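Local structure of prophage MuSo2, 43 kDa tail protein (Shewanella oneidensis, 3CDD) at residues 112-117 / 145-150; 100-105 / 153-158; 200-205 / 282-287. The protein probably serves as a trimeric hub protein in the baseplate of a Mu-like phage tail, built from barrel-type domains of the GpP family. All blocks are in the same frame, centred on the assembly; numbering follows the deposited sequence.

Contact 1 (112-117 / 145-150); sequences GQFNNQ and QRIQIE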
loop_
_atom_site.group_PDB
_atom_site.type_symbol
_atom_site.label_atom_id
_atom_site.label_comp_id
_atom_site.label_asym_id
_atom_site.label_seq_id
_atom_site.Cartn_x
_atom_site.Cartn_y
_atom_site.Cartn_z
ATOM N N GLY A 112 6.341 7.507 -36.109
ATOM C CA GLY A 112 5.262 7.435 -35.112
ATOM C C GLY A 112 4.062 6.564 -35.429
ATOM O O GLY A 112 3.050 6.634 -34.726
ATOM N N GLN A 113 4.170 5.749 -36.481
ATOM C CA GLN A 113 3.078 4.857 -36.878
ATOM C C GLN A 113 3.535 3.711 -37.773
ATOM O O GLN A 113 4.459 3.859 -38.574
ATOM C CB GLN A 113 1.928 5.637 -37.540
ATOM C CG GLN A 113 2.128 5.981 -38.993
ATOM C CD GLN A 113 0.972 6.783 -39.561
ATOM O OE1 GLN A 113 0.291 6.343 -40.499
ATOM N NE2 GLN A 113 0.740 7.971 -38.996
ATOM N N PHE A 114 2.874 2.569 -37.624
ATOM C CA PHE A 114 3.160 1.388 -38.444
ATOM C C PHE A 114 2.007 1.125 -39.403
ATOM O O PHE A 114 0.842 1.139 -39.000
ATOM C CB PHE A 114 3.428 0.155 -37.562
ATOM C CG PHE A 114 4.489 0.380 -36.518
ATOM C CD1 PHE A 114 4.143 0.775 -35.232
ATOM C CD2 PHE A 114 5.844 0.220 -36.831
ATOM C CE1 PHE A 114 5.132 1.001 -34.271
ATOM C CE2 PHE A 114 6.833 0.443 -35.879
ATOM C CZ PHE A 114 6.478 0.836 -34.599
ATOM N N ASN A 115 2.349 0.874 -40.667
ATOM C CA ASN A 115 1.373 0.699 -41.740
ATOM C C ASN A 115 1.389 -0.719 -42.273
ATOM O O ASN A 115 2.405 -1.173 -42.804
ATOM C CB ASN A 115 1.674 1.652 -42.912
ATOM C CG ASN A 115 1.968 3.063 -42.461
ATOM O OD1 ASN A 115 1.115 3.729 -41.870
ATOM N ND2 ASN A 115 3.179 3.533 -42.740
ATOM N N ASN A 116 0.259 -1.405 -42.145
ATOM C CA ASN A 116 0.061 -2.737 -42.745
ATOM C C ASN A 116 1.098 -3.756 -42.271
ATOM O O ASN A 116 1.582 -4.589 -43.040
ATOM C CB ASN A 116 0.004 -2.633 -44.280
ATOM C CG ASN A 116 -1.125 -1.738 -44.751
ATOM O OD1 ASN A 116 -2.283 -1.955 -44.392
ATOM N ND2 ASN A 116 -0.801 -0.728 -45.567
ATOM N N GLN A 117 1.422 -3.669 -40.984
ATOM C CA GLN A 117 2.430 -4.507 -40.362
ATOM C C GLN A 117 1.769 -5.523 -39.454
ATOM O O GLN A 117 0.785 -5.220 -38.771
ATOM C CB GLN A 117 3.388 -3.646 -39.526
ATOM C CG GLN A 117 4.128 -2.558 -40.306
ATOM C CD GLN A 117 5.051 -3.136 -41.360
ATOM O OE1 GLN A 117 6.015 -3.828 -41.034
ATOM N NE2 GLN A 117 4.757 -2.869 -42.629
ATOM N N GLN A 145 -3.748 -2.496 -40.156
ATOM C CA GLN A 145 -3.698 -1.473 -41.203
ATOM C C GLN A 145 -2.911 -0.234 -40.769
ATOM O O GLN A 145 -1.985 0.179 -41.460
ATOM C CB GLN A 145 -5.083 -1.076 -41.705
ATOM C CG GLN A 145 -5.000 -0.430 -43.088
ATOM C CD GLN A 145 -5.812 0.829 -43.198
ATOM O OE1 GLN A 145 -6.973 0.864 -42.788
ATOM N NE2 GLN A 145 -5.211 1.881 -43.772
ATOM N N ARG A 146 -3.272 0.342 -39.624
ATOM C CA ARG A 146 -2.588 1.519 -39.102
ATOM C C ARG A 146 -2.616 1.577 -37.583
ATOM O O ARG A 146 -3.686 1.567 -36.967
ATOM C CB ARG A 146 -3.158 2.814 -39.687
ATOM C CG ARG A 146 -2.348 4.046 -39.308
ATOM C CD ARG A 146 -2.888 5.301 -39.961
ATOM N NE ARG A 146 -4.069 5.821 -39.278
ATOM C CZ ARG A 146 -4.472 7.092 -39.332
ATOM N NH1 ARG A 146 -3.785 8.005 -40.027
ATOM N NH2 ARG A 146 -5.573 7.459 -38.683
ATOM N N ILE A 147 -1.413 1.646 -37.011
ATOM C CA ILE A 147 -1.173 1.682 -35.565
ATOM C C ILE A 147 -0.372 2.935 -35.238
ATOM O O ILE A 147 0.712 3.140 -35.771
ATOM C CB ILE A 147 -0.359 0.433 -35.089
ATOM C CG1 ILE A 147 -1.119 -0.871 -35.365
ATOM C CG2 ILE A 147 0.104 0.554 -33.605
ATOM C CD1 ILE A 147 -2.428 -1.018 -34.619
ATOM N N GLN A 148 -0.914 3.776 -34.371
ATOM C CA GLN A 148 -0.178 4.936 -33.907
ATOM C C GLN A 148 0.375 4.773 -32.491
ATOM O O GLN A 148 -0.341 4.367 -31.570
ATOM C CB GLN A 148 -1.041 6.181 -34.001
ATOM C CG GLN A 148 -0.695 7.022 -35.198
ATOM C CD GLN A 148 -1.846 7.885 -35.653
ATOM O OE1 GLN A 148 -2.989 7.426 -35.741
ATOM N NE2 GLN A 148 -1.553 9.137 -35.959
ATOM N N ILE A 149 1.658 5.087 -32.333
ATOM C CA ILE A 149 2.285 5.092 -31.020
ATOM C C ILE A 149 1.627 6.153 -30.148
ATOM O O ILE A 149 1.635 7.327 -30.494
ATOM C CB ILE A 149 3.801 5.407 -31.095
ATOM C CG1 ILE A 149 4.494 4.646 -32.236
ATOM C CG2 ILE A 149 4.464 5.196 -29.720
ATOM C CD1 ILE A 149 4.249 3.163 -32.243
ATOM N N GLU A 150 1.053 5.734 -29.021
ATOM C CA GLU A 150 0.541 6.679 -28.035
ATOM C C GLU A 150 1.720 7.430 -27.408
ATOM O O GLU A 150 2.865 6.966 -27.469
ATOM C CB GLU A 150 -0.309 5.964 -26.982
ATOM C CG GLU A 150 -1.710 5.599 -27.480
ATOM C CD GLU A 150 -2.275 4.342 -26.824
ATOM O OE1 GLU A 150 -2.229 4.239 -25.574
ATOM O OE2 GLU A 150 -2.782 3.456 -27.559
HETATM O O HOH W 1 1.725 8.877 -33.233
#
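Phe-114 and Ile-147 are joined by two reciprocal backbone hydrogen bonds, N of Phe-114 to O of Ile-147 at 2.9 Å and N of Ile-147 to O of Phe-114 at 3.0 Å, which makes them the hydrogen-bonded pair of a short two-stranded antiparallel ribbon in the gp44-like second domain. The bonding carries on past both ends of that pair. Asn-116 N gives to Gln-145 O at 2.8 Å, where the chain turns its corner, and Ile-149 N gives to Gly-112 O at 3.2 Å. A water donates to O of Gly-112 and to O of Ile-149, bridging that last rung.

The ribbon has two unlike faces. Phe-114 and Ile-147 point to the buried one, which closes over helices 119-127 and 155-164. Phe-114 CG is anti to the carbonyl carbon (chi1 -53°), and its ring meets Ile-122 and Val-126 and stacks with Tyr-109. Gln-113, Asn-115, Arg-146 and Gln-148 occupy the other face, where Gln-113 and Gln-148 run side by side, CB of Gln-113 lying 3.8 Å from CG of Gln-148. At the corner, Asn-116 and Gln-145 also point the same way, with OD1 of Asn-116 3.4 Å from CG of Gln-145.

Contact 2 (100-105 / 153-158); sequences ADLVDC and ETPHEL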
loop_
_atom_site.group_PDB
_atom_site.type_symbol
_atom_site.label_atom_id
_atom_site.label_comp_id
_atom_site.label_asym_id
_atom_site.label_seq_id
_atom_site.Cartn_x
_atom_site.Cartn_y
_atom_site.Cartn_z
ATOM N N ALA A 100 13.188 -6.170 -19.756
ATOM C CA ALA A 100 12.839 -5.087 -18.837
ATOM C C ALA A 100 13.027 -3.717 -19.496
ATOM O O ALA A 100 12.295 -2.782 -19.189
ATOM C CB ALA A 100 13.641 -5.184 -17.559
ATOM N N ASP A 101 13.995 -3.599 -20.410
ATOM C CA ASP A 101 14.173 -2.366 -21.175
ATOM C C ASP A 101 12.912 -2.030 -21.976
ATOM O O ASP A 101 12.575 -0.858 -22.138
ATOM C CB ASP A 101 15.390 -2.451 -22.106
ATOM C CG ASP A 101 16.709 -2.285 -21.362
ATOM O OD1 ASP A 101 16.693 -1.814 -20.195
ATOM O OD2 ASP A 101 17.762 -2.637 -21.940
ATOM N N LEU A 102 12.219 -3.069 -22.452
ATOM C CA LEU A 102 10.977 -2.904 -23.214
ATOM C C LEU A 102 9.842 -2.410 -22.329
ATOM O O LEU A 102 8.891 -1.818 -22.819
ATOM C CB LEU A 102 10.551 -4.218 -23.871
ATOM C CG LEU A 102 11.525 -4.931 -24.820
ATOM C CD1 LEU A 102 10.901 -6.245 -25.310
ATOM C CD2 LEU A 102 11.923 -4.071 -26.006
ATOM N N VAL A 103 9.948 -2.673 -21.028
ATOM C CA VAL A 103 8.928 -2.289 -20.075
ATOM C C VAL A 103 9.187 -0.866 -19.568
ATOM O O VAL A 103 8.239 -0.118 -19.311
ATOM C CB VAL A 103 8.934 -3.248 -18.848
ATOM C CG1 VAL A 103 8.043 -2.708 -17.691
ATOM C CG2 VAL A 103 8.567 -4.693 -19.262
ATOM N N ASP A 104 10.466 -0.533 -19.376
ATOM C CA ASP A 104 10.879 0.755 -18.777
ATOM C C ASP A 104 10.898 1.930 -19.744
ATOM O O ASP A 104 10.582 3.060 -19.359
ATOM C CB ASP A 104 12.296 0.661 -18.194
ATOM C CG ASP A 104 12.381 -0.214 -16.981
ATOM O OD1 ASP A 104 11.323 -0.614 -16.407
ATOM O OD2 ASP A 104 13.546 -0.513 -16.620
ATOM N N CYS A 105 11.279 1.656 -20.991
ATOM C CA CYS A 105 11.715 2.728 -21.913
ATOM C C CYS A 105 10.683 3.095 -22.974
ATOM O O CYS A 105 9.774 2.308 -23.254
ATOM C CB CYS A 105 13.032 2.322 -22.577
ATOM S SG CYS A 105 14.394 1.987 -21.416
ATOM N N GLU A 153 4.395 5.813 -24.965
ATOM C CA GLU A 153 4.154 4.379 -24.929
ATOM C C GLU A 153 5.473 3.620 -24.990
ATOM O O GLU A 153 6.376 3.974 -25.759
ATOM C CB GLU A 153 3.272 3.963 -26.108
ATOM C CG GLU A 153 2.613 2.597 -25.916
ATOM C CD GLU A 153 1.491 2.331 -26.897
ATOM O OE1 GLU A 153 1.523 2.851 -28.054
ATOM O OE2 GLU A 153 0.576 1.585 -26.496
ATOM N N THR A 154 5.580 2.584 -24.169
ATOM C CA THR A 154 6.765 1.739 -24.169
ATOM C C THR A 154 6.602 0.591 -25.190
ATOM O O THR A 154 5.476 0.237 -25.538
ATOM C CB THR A 154 7.004 1.168 -22.745
ATOM O OG1 THR A 154 5.965 0.237 -22.431
ATOM C CG2 THR A 154 6.997 2.304 -21.709
ATOM N N PRO A 155 7.721 -0.008 -25.658
ATOM C CA PRO A 155 7.640 -1.176 -26.542
ATOM C C PRO A 155 6.737 -2.299 -25.994
ATOM O O PRO A 155 5.924 -2.859 -26.748
ATOM C CB PRO A 155 9.099 -1.640 -26.627
ATOM C CG PRO A 155 9.874 -0.397 -26.448
ATOM C CD PRO A 155 9.126 0.367 -25.406
ATOM N N HIS A 156 6.845 -2.605 -24.699
ATOM C CA HIS A 156 5.934 -3.597 -24.093
ATOM C C HIS A 156 4.446 -3.224 -24.117
ATOM O O HIS A 156 3.605 -4.060 -24.467
ATOM C CB HIS A 156 6.338 -3.989 -22.665
ATOM C CG HIS A 156 5.452 -5.039 -22.077
ATOM N ND1 HIS A 156 4.586 -4.784 -21.038
ATOM C CD2 HIS A 156 5.267 -6.338 -22.415
ATOM C CE1 HIS A 156 3.924 -5.891 -20.743
ATOM N NE2 HIS A 156 4.323 -6.848 -21.562
ATOM N N GLU A 157 4.102 -1.999 -23.736
ATOM C CA GLU A 157 2.702 -1.573 -23.774
ATOM C C GLU A 157 2.104 -1.619 -25.176
ATOM O O GLU A 157 0.926 -1.982 -25.342
ATOM C CB GLU A 157 2.538 -0.153 -23.246
ATOM C CG GLU A 157 2.705 -0.014 -21.779
ATOM C CD GLU A 157 2.799 1.454 -21.352
ATOM O OE1 GLU A 157 3.293 2.303 -22.140
ATOM O OE2 GLU A 157 2.362 1.751 -20.215
ATOM N N LEU A 158 2.892 -1.241 -26.182
ATOM C CA LEU A 158 2.418 -1.324 -27.559
ATOM C C LEU A 158 2.213 -2.767 -27.997
ATOM O O LEU A 158 1.160 -3.120 -28.530
ATOM C CB LEU A 158 3.370 -0.632 -28.528
ATOM C CG LEU A 158 3.081 -0.892 -30.006
ATOM C CD1 LEU A 158 1.780 -0.210 -30.402
ATOM C CD2 LEU A 158 4.239 -0.422 -30.887
HETATM O O HOH W 2 5.767 -0.715 -19.956
#
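The imidazole of His-156 stands beside Val-103, the two side chains pointing the same way. CG2 of Val-103 approaches the ring obliquely and lies 4.1 Å from CB of His-156. That CB points toward helix 100-104, and with CG anti to the backbone N (chi1 -177°) the ring then leads away, leaving CB to touch, 3.4 Å from O of Leu-102. The pyrrolidine of Pro-155 meets the other segment mainly through CB and CD: CB rests 3.8 Å from CD2 of Leu-102, the two side chains crossing at a slant, and CD sits against the carbonyl oxygens of Leu-102 and Cys-105.

One direct hydrogen bond joins the segments, from His-156 N to Leu-102 O at 2.9 Å, the donor lying 41° above the carbonyl plane. Water adds a second link, donating to Val-103 O at 2.6 Å and pairing with OG1 of Thr-154. That same OG1 accepts from Glu-157 N, and Thr-154 N gives to OE1 of Glu-157 at 3.1 Å on its anti side.

Leu-102 reaches on to Cys-127, and Pro-155 to Val-126, so helix 119-127 backs the apolar side. Asp-104 is tied to Arg-96 and, with Asp-101, to Arg-250 of the second subunit. Helix 155-164 therefore starts with a capping box, Thr-154 as N-cap with Glu-157, and is docked by a first-turn N-H, that of His-156, onto the last turn of helix 100-104.

Contact 3 (200-205 / 282-287); sequences AARGRF and MAEYTV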
loop_
_atom_site.group_PDB
_atom_site.type_symbol
_atom_site.label_atom_id
_atom_site.label_comp_id
_atom_site.label_asym_id
_atom_site.label_seq_id
_atom_site.Cartn_x
_atom_site.Cartn_y
_atom_site.Cartn_z
ATOM N N ALA A 200 5.353 -29.583 -0.772
ATOM C CA ALA A 200 4.335 -28.792 -0.095
ATOM C C ALA A 200 3.513 -28.081 -1.134
ATOM O O ALA A 200 3.934 -27.972 -2.290
ATOM C CB ALA A 200 4.988 -27.784 0.851
ATOM N N ALA A 201 2.344 -27.574 -0.739
ATOM C CA ALA A 201 1.474 -26.852 -1.662
ATOM C C ALA A 201 0.523 -25.918 -0.952
ATOM O O ALA A 201 0.235 -26.062 0.242
ATOM C CB ALA A 201 0.690 -27.801 -2.549
ATOM N N ARG A 202 -0.029 -25.012 -1.732
ATOM C CA ARG A 202 -0.821 -23.939 -1.200
ATOM C C ARG A 202 -1.839 -23.525 -2.263
ATOM O O ARG A 202 -1.487 -23.446 -3.425
ATOM C CB ARG A 202 0.194 -22.809 -0.928
ATOM C CG ARG A 202 -0.286 -21.531 -0.425
ATOM C CD ARG A 202 0.918 -20.673 -0.082
ATOM N NE ARG A 202 1.355 -19.807 -1.180
ATOM C CZ ARG A 202 1.415 -18.475 -1.136
ATOM N NH1 ARG A 202 1.078 -17.801 -0.037
ATOM N NH2 ARG A 202 1.838 -17.809 -2.195
ATOM N N GLY A 203 -3.068 -23.178 -1.864
ATOM C CA GLY A 203 -4.092 -22.756 -2.827
ATOM C C GLY A 203 -5.015 -21.689 -2.271
ATOM O O GLY A 203 -5.104 -21.486 -1.065
ATOM N N ARG A 204 -5.705 -20.990 -3.153
ATOM C CA ARG A 204 -6.755 -20.069 -2.730
ATOM C C ARG A 204 -7.787 -20.028 -3.833
ATOM O O ARG A 204 -7.466 -19.660 -4.958
ATOM C CB ARG A 204 -6.205 -18.659 -2.491
ATOM C CG ARG A 204 -7.311 -17.667 -2.062
ATOM C CD ARG A 204 -6.691 -16.370 -1.698
ATOM N NE ARG A 204 -5.909 -16.521 -0.471
ATOM C CZ ARG A 204 -6.395 -16.306 0.752
ATOM N NH1 ARG A 204 -7.661 -15.929 0.930
ATOM N NH2 ARG A 204 -5.605 -16.467 1.802
ATOM N N PHE A 205 -9.015 -20.399 -3.507
ATOM C CA PHE A 205 -10.099 -20.495 -4.478
ATOM C C PHE A 205 -11.249 -19.658 -3.958
ATOM O O PHE A 205 -11.828 -19.966 -2.921
ATOM C CB PHE A 205 -10.462 -21.970 -4.710
ATOM C CG PHE A 205 -9.248 -22.816 -5.049
ATOM C CD1 PHE A 205 -8.794 -22.914 -6.367
ATOM C CD2 PHE A 205 -8.532 -23.456 -4.046
ATOM C CE1 PHE A 205 -7.649 -23.651 -6.679
ATOM C CE2 PHE A 205 -7.388 -24.219 -4.348
ATOM C CZ PHE A 205 -6.949 -24.306 -5.662
HETATM N N MSE A 282 -5.754 -19.725 -7.314
HETATM C CA MSE A 282 -4.298 -19.816 -7.197
HETATM C C MSE A 282 -3.988 -21.214 -6.685
HETATM O O MSE A 282 -4.693 -21.716 -5.810
HETATM C CB MSE A 282 -3.753 -18.720 -6.254
HETATM C CG MSE A 282 -2.227 -18.732 -5.954
HETATM SE SE MSE A 282 -1.682 -19.927 -4.456
HETATM C CE MSE A 282 -2.254 -18.836 -3.021
ATOM N N ALA A 283 -2.968 -21.850 -7.273
ATOM C CA ALA A 283 -2.422 -23.099 -6.749
ATOM C C ALA A 283 -0.911 -23.108 -7.007
ATOM O O ALA A 283 -0.474 -22.902 -8.138
ATOM C CB ALA A 283 -3.087 -24.308 -7.394
ATOM N N GLU A 284 -0.132 -23.338 -5.954
ATOM C CA GLU A 284 1.330 -23.279 -6.016
ATOM C C GLU A 284 1.918 -24.502 -5.364
ATOM O O GLU A 284 1.661 -24.751 -4.175
ATOM C CB GLU A 284 1.859 -22.040 -5.270
ATOM C CG GLU A 284 1.576 -20.771 -5.987
ATOM C CD GLU A 284 2.148 -19.537 -5.312
ATOM O OE1 GLU A 284 2.745 -19.624 -4.202
ATOM O OE2 GLU A 284 1.987 -18.466 -5.928
ATOM N N TYR A 285 2.740 -25.212 -6.134
ATOM C CA TYR A 285 3.355 -26.457 -5.735
ATOM C C TYR A 285 4.848 -26.279 -5.532
ATOM O O TYR A 285 5.551 -25.869 -6.431
ATOM C CB TYR A 285 3.074 -27.561 -6.800
ATOM C CG TYR A 285 1.604 -27.987 -6.761
ATOM C CD1 TYR A 285 0.622 -27.279 -7.459
ATOM C CD2 TYR A 285 1.203 -29.034 -5.958
ATOM C CE1 TYR A 285 -0.752 -27.645 -7.372
ATOM C CE2 TYR A 285 -0.144 -29.419 -5.878
ATOM C CZ TYR A 285 -1.106 -28.718 -6.574
ATOM O OH TYR A 285 -2.416 -29.105 -6.451
ATOM N N THR A 286 5.317 -26.646 -4.350
ATOM C CA THR A 286 6.727 -26.592 -4.008
ATOM C C THR A 286 7.301 -27.989 -4.238
ATOM O O THR A 286 6.837 -28.973 -3.633
ATOM C CB THR A 286 6.893 -26.207 -2.547
ATOM O OG1 THR A 286 6.279 -24.914 -2.303
ATOM C CG2 THR A 286 8.358 -26.202 -2.144
ATOM N N VAL A 287 8.316 -28.064 -5.109
ATOM C CA VAL A 287 9.041 -29.298 -5.371
ATOM C C VAL A 287 10.532 -29.119 -5.022
ATOM O O VAL A 287 11.033 -27.978 -4.922
ATOM C CB VAL A 287 8.850 -29.774 -6.860
ATOM C CG1 VAL A 287 7.336 -30.004 -7.162
ATOM C CG2 VAL A 287 9.428 -28.776 -7.848
HETATM O O HOH W 3 3.723 -21.261 -2.478
#
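Arg-202 and Glu-284 lie side by side on one face of an antiparallel strand pair and form a salt bridge, with NH2 of Arg-202 2.9 Å from OE1 of Glu-284. The oxygen lies in the guanidinium plane, yet the nitrogen meets it from 45° above the carboxylate plane. NE of Arg-202 adds a weak bond to OE1, and a water donates there too. Selenomethionine Met-282 crosses the arginine, its CE 4.1 Å above the guanidinium centre; the bend at chi2 (-86°) swings SE back to 3.7 Å from O of Arg-202.

Six backbone bonds set the register, two each for the pairs Ala-200/Thr-286, Arg-202/Glu-284 and Arg-204/Met-282. On the other face, CB of Ala-201 packs 3.7 Å from CD2 of Tyr-285, whose hydroxyl bonds to Asp-309. The ring of Phe-205 turns a face to O of Met-282, over Gly-203, where a CB would clash. Strand 331-339 pairs with the other edge of 282-287, part of the GpP fourth domain. A strand of the third subunit pairs antiparallel with Ala-201, Arg-202 and Phe-205, and Arg-204 bridges to Asp-79 of that subunit. Three donors thus converge on OE1, NE weakly, which would probably favour the ionised carboxylate.

In the fold
Contacts 1 and 2 share one module, the gp44-like second domain, and their centres are 16 Å apart. In chain order, helix 100-104 leads to strand 113-115, and strand 144-148 leads back to helix 155-164, so contact 1 falls within the span that contact 2 brings together. Leu-158 joins them: its methyl groups pack on Phe-114, Ile-147 and Ile-149. Contact 3 comes later in the chain, across the chain's centre, its centre 42 Å from that of contact 1 and 31 Å from that of contact 2. Contacts 2 and 3 each meet a different neighbouring subunit, whereas contact 1 meets none, so two separate regions of the chain take part in building the trimer.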